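Local coordinates for periplasmic cell division protein (SufI) (Aquifex aeolicus, PDB 6SYY), which is a multicopper oxidase that binds copper ions and probably couples oxidation of its substrates to reduction of dioxygen, at residues Y91-K99 with A175-D186; L44-P52 with V233-M241. One frame throughout, in Å; residues are numbered along the deposited sequence.

Contact 1: Y91-K99 with A175-D186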
loop_
_atom_site.group_PDB
_atom_site.type_symbol
_atom_site.label_atom_id
_atom_site.label_comp_id
_atom_site.label_asym_id
_atom_site.label_seq_id
_atom_site.Cartn_x
_atom_site.Cartn_y
_atom_site.Cartn_z
ATOM N N TYR A 91 7.684 -15.767 -7.836
ATOM C CA TYR A 91 6.874 -14.711 -8.429
ATOM C C TYR A 91 6.254 -13.860 -7.326
ATOM O O TYR A 91 5.591 -14.388 -6.428
ATOM C CB TYR A 91 5.784 -15.295 -9.331
ATOM C CG TYR A 91 6.292 -15.880 -10.637
ATOM C CD1 TYR A 91 7.594 -15.656 -11.072
ATOM C CD2 TYR A 91 5.459 -16.646 -11.441
ATOM C CE1 TYR A 91 8.050 -16.190 -12.270
ATOM C CE2 TYR A 91 5.905 -17.182 -12.634
ATOM C CZ TYR A 91 7.199 -16.953 -13.046
ATOM O OH TYR A 91 7.634 -17.494 -14.238
ATOM N N ASN A 92 6.474 -12.544 -7.404
ATOM C CA ASN A 92 5.969 -11.555 -6.454
ATOM C C ASN A 92 6.055 -12.030 -5.010
ATOM O O ASN A 92 5.046 -11.995 -4.289
ATOM C CB ASN A 92 4.519 -11.196 -6.776
ATOM C CG ASN A 92 4.367 -10.573 -8.140
ATOM O OD1 ASN A 92 5.289 -9.938 -8.652
ATOM N ND2 ASN A 92 3.198 -10.748 -8.740
ATOM N N PRO A 93 7.219 -12.468 -4.540
ATOM C CA PRO A 93 7.306 -12.958 -3.164
ATOM C C PRO A 93 7.160 -11.824 -2.163
ATOM O O PRO A 93 7.295 -10.644 -2.487
ATOM C CB PRO A 93 8.704 -13.574 -3.099
ATOM C CG PRO A 93 9.490 -12.759 -4.071
ATOM C CD PRO A 93 8.545 -12.414 -5.186
ATOM N N VAL A 94 6.872 -12.199 -0.925
ATOM C CA VAL A 94 6.954 -11.249 0.175
ATOM C C VAL A 94 8.429 -11.052 0.496
ATOM O O VAL A 94 9.129 -12.001 0.863
ATOM C CB VAL A 94 6.171 -11.734 1.401
ATOM C CG1 VAL A 94 6.455 -10.837 2.589
ATOM C CG2 VAL A 94 4.685 -11.742 1.096
ATOM N N ILE A 95 8.912 -9.836 0.315
ATOM C CA ILE A 95 10.307 -9.516 0.582
ATOM C C ILE A 95 10.448 -9.184 2.057
ATOM O O ILE A 95 9.714 -8.344 2.587
ATOM C CB ILE A 95 10.782 -8.345 -0.292
ATOM C CG1 ILE A 95 10.764 -8.739 -1.771
ATOM C CG2 ILE A 95 12.169 -7.897 0.140
ATOM C CD1 ILE A 95 11.159 -7.610 -2.711
ATOM N N PHE A 96 11.391 -9.837 2.723
ATOM C CA PHE A 96 11.673 -9.555 4.120
ATOM C C PHE A 96 12.940 -8.721 4.233
ATOM O O PHE A 96 13.933 -8.980 3.546
ATOM C CB PHE A 96 11.811 -10.849 4.929
ATOM C CG PHE A 96 10.502 -11.378 5.447
ATOM C CD1 PHE A 96 9.685 -12.157 4.643
ATOM C CD2 PHE A 96 10.089 -11.096 6.741
ATOM C CE1 PHE A 96 8.477 -12.643 5.115
ATOM C CE2 PHE A 96 8.884 -11.580 7.219
ATOM C CZ PHE A 96 8.074 -12.351 6.405
ATOM N N LEU A 97 12.890 -7.705 5.094
ATOM C CA LEU A 97 14.028 -6.845 5.372
ATOM C C LEU A 97 14.180 -6.685 6.875
ATOM O O LEU A 97 13.204 -6.761 7.627
ATOM C CB LEU A 97 13.869 -5.461 4.735
ATOM C CG LEU A 97 13.887 -5.371 3.214
ATOM C CD1 LEU A 97 13.522 -3.965 2.781
ATOM C CD2 LEU A 97 15.260 -5.748 2.690
ATOM N N ARG A 98 15.413 -6.458 7.306
ATOM C CA ARG A 98 15.705 -6.123 8.690
ATOM C C ARG A 98 16.112 -4.659 8.753
ATOM O O ARG A 98 16.901 -4.198 7.921
ATOM C CB ARG A 98 16.814 -7.010 9.254
ATOM C CG ARG A 98 17.056 -6.799 10.725
ATOM C CD ARG A 98 15.948 -7.434 11.526
ATOM N NE ARG A 98 15.972 -7.020 12.922
ATOM C CZ ARG A 98 15.221 -7.574 13.867
ATOM N NH1 ARG A 98 14.399 -8.569 13.558
ATOM N NH2 ARG A 98 15.296 -7.140 15.118
ATOM N N LYS A 99 15.564 -3.927 9.719
ATOM C CA LYS A 99 15.889 -2.512 9.829
ATOM C C LYS A 99 17.373 -2.346 10.111
ATOM O O LYS A 99 17.929 -3.007 10.994
ATOM C CB LYS A 99 15.065 -1.847 10.930
ATOM C CG LYS A 99 15.279 -0.349 11.026
ATOM C CD LYS A 99 14.497 0.240 12.181
ATOM C CE LYS A 99 14.735 1.735 12.292
ATOM N NZ LYS A 99 14.019 2.319 13.460
ATOM N N ALA A 175 3.084 -6.332 -8.436
ATOM C CA ALA A 175 2.731 -5.875 -7.099
ATOM C C ALA A 175 3.209 -6.912 -6.097
ATOM O O ALA A 175 3.023 -8.115 -6.301
ATOM C CB ALA A 175 1.218 -5.648 -6.943
ATOM N N GLY A 176 3.819 -6.440 -5.017
ATOM C CA GLY A 176 4.310 -7.333 -3.987
ATOM C C GLY A 176 4.372 -6.628 -2.652
ATOM O O GLY A 176 4.384 -5.393 -2.573
ATOM N N MET A 177 4.419 -7.438 -1.599
ATOM C CA MET A 177 4.478 -6.960 -0.227
ATOM C C MET A 177 5.904 -7.049 0.308
ATOM O O MET A 177 6.653 -7.970 -0.033
ATOM C CB MET A 177 3.531 -7.768 0.667
ATOM C CG MET A 177 3.656 -7.474 2.157
ATOM S SD MET A 177 2.494 -8.400 3.188
ATOM C CE MET A 177 0.927 -7.680 2.692
ATOM N N ILE A 178 6.265 -6.076 1.142
ATOM C CA ILE A 178 7.517 -6.054 1.888
ATOM C C ILE A 178 7.182 -6.092 3.374
ATOM O O ILE A 178 6.265 -5.398 3.826
ATOM C CB ILE A 178 8.348 -4.798 1.548
ATOM C CG1 ILE A 178 8.756 -4.803 0.075
ATOM C CG2 ILE A 178 9.572 -4.685 2.455
ATOM C CD1 ILE A 178 9.422 -3.517 -0.369
ATOM N N ILE A 179 7.916 -6.906 4.130
ATOM C CA ILE A 179 7.802 -6.935 5.587
ATOM C C ILE A 179 9.153 -6.554 6.173
ATOM O O ILE A 179 10.136 -7.294 6.021
ATOM C CB ILE A 179 7.351 -8.300 6.117
ATOM C CG1 ILE A 179 5.890 -8.562 5.760
ATOM C CG2 ILE A 179 7.532 -8.350 7.623
ATOM C CD1 ILE A 179 5.404 -9.922 6.212
ATOM N N ILE A 180 9.201 -5.413 6.856
ATOM C CA ILE A 180 10.384 -4.987 7.592
ATOM C C ILE A 180 10.249 -5.452 9.031
ATOM O O ILE A 180 9.152 -5.443 9.603
ATOM C CB ILE A 180 10.565 -3.460 7.512
ATOM C CG1 ILE A 180 10.838 -3.029 6.074
ATOM C CG2 ILE A 180 11.704 -3.002 8.407
ATOM C CD1 ILE A 180 11.061 -1.537 5.928
ATOM N N GLU A 181 11.362 -5.879 9.614
ATOM C CA GLU A 181 11.401 -6.319 10.997
ATOM C C GLU A 181 12.380 -5.457 11.780
ATOM O O GLU A 181 13.450 -5.097 11.276
ATOM C CB GLU A 181 11.796 -7.793 11.085
ATOM C CG GLU A 181 10.778 -8.728 10.447
ATOM C CD GLU A 181 11.217 -10.179 10.474
ATOM O OE1 GLU A 181 12.343 -10.471 10.011
ATOM O OE2 GLU A 181 10.438 -11.024 10.962
ATOM N N ASP A 182 11.990 -5.105 13.000
ATOM C CA ASP A 182 12.875 -4.445 13.948
ATOM C C ASP A 182 12.649 -5.097 15.306
ATOM O O ASP A 182 11.983 -6.130 15.416
ATOM C CB ASP A 182 12.653 -2.921 13.962
ATOM C CG ASP A 182 11.241 -2.511 14.400
ATOM O OD1 ASP A 182 10.532 -3.302 15.057
ATOM O OD2 ASP A 182 10.826 -1.378 14.069
ATOM N N GLU A 183 13.193 -4.476 16.352
ATOM C CA GLU A 183 13.079 -5.054 17.684
ATOM C C GLU A 183 11.633 -5.076 18.174
ATOM O O GLU A 183 11.241 -6.007 18.890
ATOM C CB GLU A 183 13.977 -4.286 18.654
ATOM C CG GLU A 183 14.109 -4.917 20.031
ATOM C CD GLU A 183 15.106 -4.187 20.910
ATOM O OE1 GLU A 183 15.705 -3.199 20.434
ATOM O OE2 GLU A 183 15.292 -4.601 22.074
ATOM N N ASP A 184 10.824 -4.081 17.792
ATOM C CA ASP A 184 9.420 -4.071 18.203
ATOM C C ASP A 184 8.661 -5.240 17.598
ATOM O O ASP A 184 7.850 -5.883 18.277
ATOM C CB ASP A 184 8.751 -2.756 17.803
ATOM C CG ASP A 184 9.110 -1.616 18.724
ATOM O OD1 ASP A 184 9.398 -1.882 19.911
ATOM O OD2 ASP A 184 9.093 -0.454 18.261
ATOM N N GLU A 185 8.894 -5.517 16.313
ATOM C CA GLU A 185 8.285 -6.684 15.685
ATOM C C GLU A 185 8.761 -7.971 16.345
ATOM O O GLU A 185 7.992 -8.932 16.473
ATOM C CB GLU A 185 8.597 -6.698 14.189
ATOM C CG GLU A 185 8.115 -7.946 13.464
ATOM C CD GLU A 185 6.605 -8.099 13.487
ATOM O OE1 GLU A 185 5.900 -7.077 13.634
ATOM O OE2 GLU A 185 6.121 -9.246 13.357
ATOM N N ASP A 186 10.024 -8.005 16.777
ATOM C CA ASP A 186 10.538 -9.182 17.470
ATOM C C ASP A 186 9.740 -9.460 18.735
ATOM O O ASP A 186 9.324 -10.598 18.983
ATOM C CB ASP A 186 12.018 -8.994 17.809
ATOM C CG ASP A 186 12.919 -9.086 16.592
ATOM O OD1 ASP A 186 12.421 -9.405 15.491
ATOM O OD2 ASP A 186 14.132 -8.835 16.744
HETATM O O HOH W 1 3.992 -10.297 -2.337
HETATM O O HOH W 2 12.061 0.796 14.785
#

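Contact 2: L44-P52 with V233-M241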
loop_
_atom_site.group_PDB
_atom_site.type_symbol
_atom_site.label_atom_id
_atom_site.label_comp_id
_atom_site.label_asym_id
_atom_site.label_seq_id
_atom_site.Cartn_x
_atom_site.Cartn_y
_atom_site.Cartn_z
ATOM N N LEU A 44 -17.751 -20.275 -9.379
ATOM C CA LEU A 44 -16.477 -20.891 -9.021
ATOM C C LEU A 44 -16.467 -21.320 -7.558
ATOM O O LEU A 44 -16.812 -20.535 -6.674
ATOM C CB LEU A 44 -15.319 -19.928 -9.294
ATOM C CG LEU A 44 -13.910 -20.443 -8.986
ATOM C CD1 LEU A 44 -13.587 -21.668 -9.824
ATOM C CD2 LEU A 44 -12.874 -19.355 -9.210
ATOM N N SER A 45 -16.068 -22.569 -7.314
ATOM C CA SER A 45 -15.960 -23.080 -5.955
ATOM C C SER A 45 -14.993 -22.225 -5.138
ATOM O O SER A 45 -14.114 -21.545 -5.675
ATOM C CB SER A 45 -15.482 -24.535 -5.958
ATOM O OG SER A 45 -16.293 -25.355 -6.781
ATOM N N LYS A 46 -15.177 -22.256 -3.819
ATOM C CA LYS A 46 -14.216 -21.630 -2.921
ATOM C C LYS A 46 -12.827 -22.217 -3.154
ATOM O O LYS A 46 -12.665 -23.429 -3.325
ATOM C CB LYS A 46 -14.638 -21.840 -1.466
ATOM C CG LYS A 46 -15.003 -20.576 -0.711
ATOM C CD LYS A 46 -16.321 -20.014 -1.191
ATOM C CE LYS A 46 -16.807 -18.898 -0.285
ATOM N NZ LYS A 46 -18.034 -18.264 -0.834
ATOM N N GLN A 47 -11.819 -21.350 -3.165
ATOM C CA GLN A 47 -10.438 -21.748 -3.392
ATOM C C GLN A 47 -9.614 -21.473 -2.141
ATOM O O GLN A 47 -9.842 -20.478 -1.446
ATOM C CB GLN A 47 -9.837 -21.003 -4.597
ATOM C CG GLN A 47 -10.532 -21.274 -5.933
ATOM C CD GLN A 47 -10.327 -22.696 -6.428
ATOM O OE1 GLN A 47 -9.216 -23.228 -6.388
ATOM N NE2 GLN A 47 -11.404 -23.322 -6.893
ATOM N N SER A 48 -8.662 -22.359 -1.852
ATOM C CA SER A 48 -7.762 -22.146 -0.725
ATOM C C SER A 48 -6.911 -20.901 -0.951
ATOM O O SER A 48 -6.320 -20.723 -2.021
ATOM C CB SER A 48 -6.870 -23.369 -0.529
ATOM O OG SER A 48 -5.858 -23.110 0.424
ATOM N N LEU A 49 -6.853 -20.035 0.060
ATOM C CA LEU A 49 -6.111 -18.788 -0.067
ATOM C C LEU A 49 -4.646 -19.062 -0.377
ATOM O O LEU A 49 -3.970 -19.791 0.354
ATOM C CB LEU A 49 -6.226 -17.964 1.215
ATOM C CG LEU A 49 -5.346 -16.713 1.198
ATOM C CD1 LEU A 49 -5.906 -15.692 0.229
ATOM C CD2 LEU A 49 -5.189 -16.116 2.583
ATOM N N ASN A 50 -4.162 -18.481 -1.467
ATOM C CA ASN A 50 -2.749 -18.572 -1.791
ATOM C C ASN A 50 -1.945 -17.732 -0.808
ATOM O O ASN A 50 -2.309 -16.592 -0.508
ATOM C CB ASN A 50 -2.508 -18.103 -3.227
ATOM C CG ASN A 50 -1.036 -17.959 -3.557
ATOM O OD1 ASN A 50 -0.287 -18.936 -3.536
ATOM N ND2 ASN A 50 -0.615 -16.737 -3.879
ATOM N N ILE A 51 -0.874 -18.306 -0.278
ATOM C CA ILE A 51 0.080 -17.594 0.567
ATOM C C ILE A 51 1.343 -17.379 -0.257
ATOM O O ILE A 51 1.974 -18.360 -0.673
ATOM C CB ILE A 51 0.398 -18.364 1.860
ATOM C CG1 ILE A 51 -0.855 -18.521 2.726
ATOM C CG2 ILE A 51 1.502 -17.656 2.636
ATOM C CD1 ILE A 51 -1.500 -17.212 3.099
ATOM N N PRO A 52 1.743 -16.138 -0.527
ATOM C CA PRO A 52 2.915 -15.917 -1.379
ATOM C C PRO A 52 4.169 -16.503 -0.754
ATOM O O PRO A 52 4.264 -16.671 0.465
ATOM C CB PRO A 52 3.005 -14.387 -1.476
ATOM C CG PRO A 52 1.649 -13.889 -1.090
ATOM C CD PRO A 52 1.127 -14.876 -0.093
ATOM N N VAL A 233 -7.732 -12.187 -3.288
ATOM C CA VAL A 233 -6.799 -12.038 -2.180
ATOM C C VAL A 233 -5.577 -12.874 -2.517
ATOM O O VAL A 233 -5.682 -14.096 -2.680
ATOM C CB VAL A 233 -7.412 -12.468 -0.840
ATOM C CG1 VAL A 233 -6.480 -12.100 0.297
ATOM C CG2 VAL A 233 -8.778 -11.836 -0.644
ATOM N N ASN A 234 -4.427 -12.217 -2.645
ATOM C CA ASN A 234 -3.196 -12.887 -3.054
ATOM C C ASN A 234 -3.399 -13.638 -4.366
ATOM O O ASN A 234 -2.941 -14.769 -4.535
ATOM C CB ASN A 234 -2.699 -13.825 -1.957
ATOM C CG ASN A 234 -2.597 -13.136 -0.620
ATOM O OD1 ASN A 234 -2.487 -11.913 -0.553
ATOM N ND2 ASN A 234 -2.636 -13.916 0.458
ATOM N N LEU A 235 -4.107 -12.995 -5.298
ATOM C CA LEU A 235 -4.452 -13.576 -6.598
ATOM C C LEU A 235 -5.273 -14.853 -6.453
ATOM O O LEU A 235 -5.150 -15.772 -7.267
ATOM C CB LEU A 235 -3.207 -13.840 -7.452
ATOM C CG LEU A 235 -2.609 -12.637 -8.177
ATOM C CD1 LEU A 235 -1.584 -13.100 -9.183
ATOM C CD2 LEU A 235 -3.696 -11.813 -8.860
ATOM N N THR A 236 -6.119 -14.922 -5.426
ATOM C CA THR A 236 -7.013 -16.055 -5.234
ATOM C C THR A 236 -8.452 -15.573 -5.326
ATOM O O THR A 236 -8.874 -14.735 -4.508
ATOM C CB THR A 236 -6.774 -16.741 -3.888
ATOM O OG1 THR A 236 -5.374 -16.981 -3.715
ATOM C CG2 THR A 236 -7.526 -18.066 -3.825
ATOM N N PRO A 237 -9.237 -16.059 -6.284
ATOM C CA PRO A 237 -10.651 -15.679 -6.345
ATOM C C PRO A 237 -11.489 -16.495 -5.373
ATOM O O PRO A 237 -11.257 -17.690 -5.171
ATOM C CB PRO A 237 -11.030 -15.994 -7.795
ATOM C CG PRO A 237 -10.148 -17.151 -8.141
ATOM C CD PRO A 237 -8.846 -16.929 -7.407
ATOM N N ASN A 238 -12.476 -15.830 -4.776
ATOM C CA ASN A 238 -13.419 -16.456 -3.857
ATOM C C ASN A 238 -12.697 -17.325 -2.821
ATOM O O ASN A 238 -12.923 -18.537 -2.753
ATOM C CB ASN A 238 -14.445 -17.276 -4.629
ATOM C CG ASN A 238 -15.615 -17.720 -3.765
ATOM O OD1 ASN A 238 -15.887 -17.128 -2.720
ATOM N ND2 ASN A 238 -16.314 -18.765 -4.201
ATOM N N PRO A 239 -11.812 -16.745 -2.017
ATOM C CA PRO A 239 -10.926 -17.562 -1.184
ATOM C C PRO A 239 -11.517 -17.945 0.169
ATOM O O PRO A 239 -12.423 -17.303 0.704
ATOM C CB PRO A 239 -9.698 -16.656 -1.006
ATOM C CG PRO A 239 -10.248 -15.275 -1.074
ATOM C CD PRO A 239 -11.476 -15.312 -1.946
ATOM N N TYR A 240 -10.978 -19.032 0.710
ATOM C CA TYR A 240 -11.214 -19.446 2.082
ATOM C C TYR A 240 -9.872 -19.739 2.736
ATOM O O TYR A 240 -8.878 -20.023 2.064
ATOM C CB TYR A 240 -12.119 -20.693 2.172
ATOM C CG TYR A 240 -11.476 -21.993 1.702
ATOM C CD1 TYR A 240 -10.661 -22.748 2.549
ATOM C CD2 TYR A 240 -11.703 -22.479 0.418
ATOM C CE1 TYR A 240 -10.072 -23.935 2.120
ATOM C CE2 TYR A 240 -11.123 -23.668 -0.017
ATOM C CZ TYR A 240 -10.308 -24.389 0.837
ATOM O OH TYR A 240 -9.735 -25.566 0.406
ATOM N N MET A 241 -9.859 -19.688 4.065
ATOM C CA MET A 241 -8.715 -20.160 4.831
ATOM C C MET A 241 -9.218 -20.814 6.105
ATOM O O MET A 241 -10.072 -20.250 6.796
ATOM C CB MET A 241 -7.747 -19.020 5.168
ATOM C CG MET A 241 -6.587 -19.427 6.073
ATOM S SD MET A 241 -5.384 -18.106 6.334
ATOM C CE MET A 241 -4.380 -18.828 7.628
HETATM O O HOH W 3 -6.251 -21.858 2.709
#

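Contact 1: Y91-K99 with A175-D186
With CG anti to the backbone N (chi1 -174°) and the chain then bent at chi2 (75°), Arg98 carries its guanidinium over the backbone of Glu181 and Asp182 to meet Asp186 in the first turn of the following helix. The grip is end-on: NH2 reaches Asp186 OD2 at 2.6 Å from above the carboxylate plane, while NH1 meets Asp186 OD1 on its syn side at 2.9 Å, both oxygens lying near the guanidinium plane. A lysine in place of Arg98 would probably keep at most one of these bonds, leaving the Asp186 carboxylate less firmly fixed in rotation. Asp182 N-caps the same helix, OD1 accepting from Glu185 N and also bonded to Ser153. Strands 94-98 and 176-181 run parallel as neighbours in one sheet of a cupredoxin-like domain, the building block of multicopper oxidases. Ile95 bonds to residues on both sides of its partner Ile178, as parallel strands do: its N donates to Met177 O at 3.0 Å and its O accepts from Ile179 N at 2.8 Å. The beta-branched Val94, Ile95, Ile178, Ile179 and Ile180 suit an extended backbone. On the face shared with Arg98, Ile179 lays CB over the Phe96 ring as a CH-pi contact, 4.1 Å from its centroid, and its CG2 lies 3.5 Å from Phe96 CE2. On the other face Leu97 CD1 packs on Ile178 CG2 at 4.0 Å, and Tyr158 of strand 154-160 adjoins Ile95 and Ile178.

Contact 2: L44-P52 with V233-M241
Leu49 and Tyr240 meet through the backbone, Leu49 N donating to Tyr240 O at 2.8 Å, in a short parallel pairing of strand 47-48 with the start of strand 239-244. This adds the N-terminal segment to the edge of a strand of the second cupredoxin-like domain. Two further rungs complete the pairing, from Gln47 N to Asn238 O and from Tyr240 N to Gln47 O; Pro239, which has no N-H to offer, fits the position between them. The Tyr240 ring stands over the partner strand, because chi1 of 71° sets CG between the backbone N and the carbonyl carbon. Ser48 CA then lies over one ring face, 3.9 Å from the centroid, a CH-pi contact made by the backbone CA-H, with Ser48 CB near Tyr240 OH, and Arg367 makes a cation-pi contact with the same ring. Leu49 buries its branches instead: CD1 is 3.6 Å from Val233 CG1, and Met364 of strand 361-370 and Leu203 of strand 200-208 pack beside it. Farther along, Thr236 OG1 accepts from Asn50 N at 3.0 Å. Asn50 and Asn234 then exchange bonds, their amide planes almost perpendicular, 81° apart, each using a side-chain N-H on the other's backbone oxygen. Asn234 is itself positioned by strand 200-208, its OD1 accepting from Ile204 N and its ND2 donating also to Pro202 O. That ND2 reaches Asn50 O at 2.9 Å, nearly along the C=O axis, while Asn50 ND2 returns a bond of 3.1 Å to Asn234 O.

How the contacts relate
The centres of the two contacts lie about 22 Å apart, and their order along the chain is 44-52, 91-99, 175-186, 233-241, so that contact 2 encloses contact 1. They belong to different sheets: contact 1 lies in the five-stranded sheet whose strands 154-160 and 117-120 carry the copper ligands His159 and His120, whereas contact 2 lies away from the copper sites. The N-terminal segment joins them. After pairing with strand 239-244 it continues to strand 54-56, which lies beside strand 94-98, and Pro52 CB packs 4.1 Å from Val94 CG2. One continuous segment therefore ties the two neighbouring cupredoxin-like domains together.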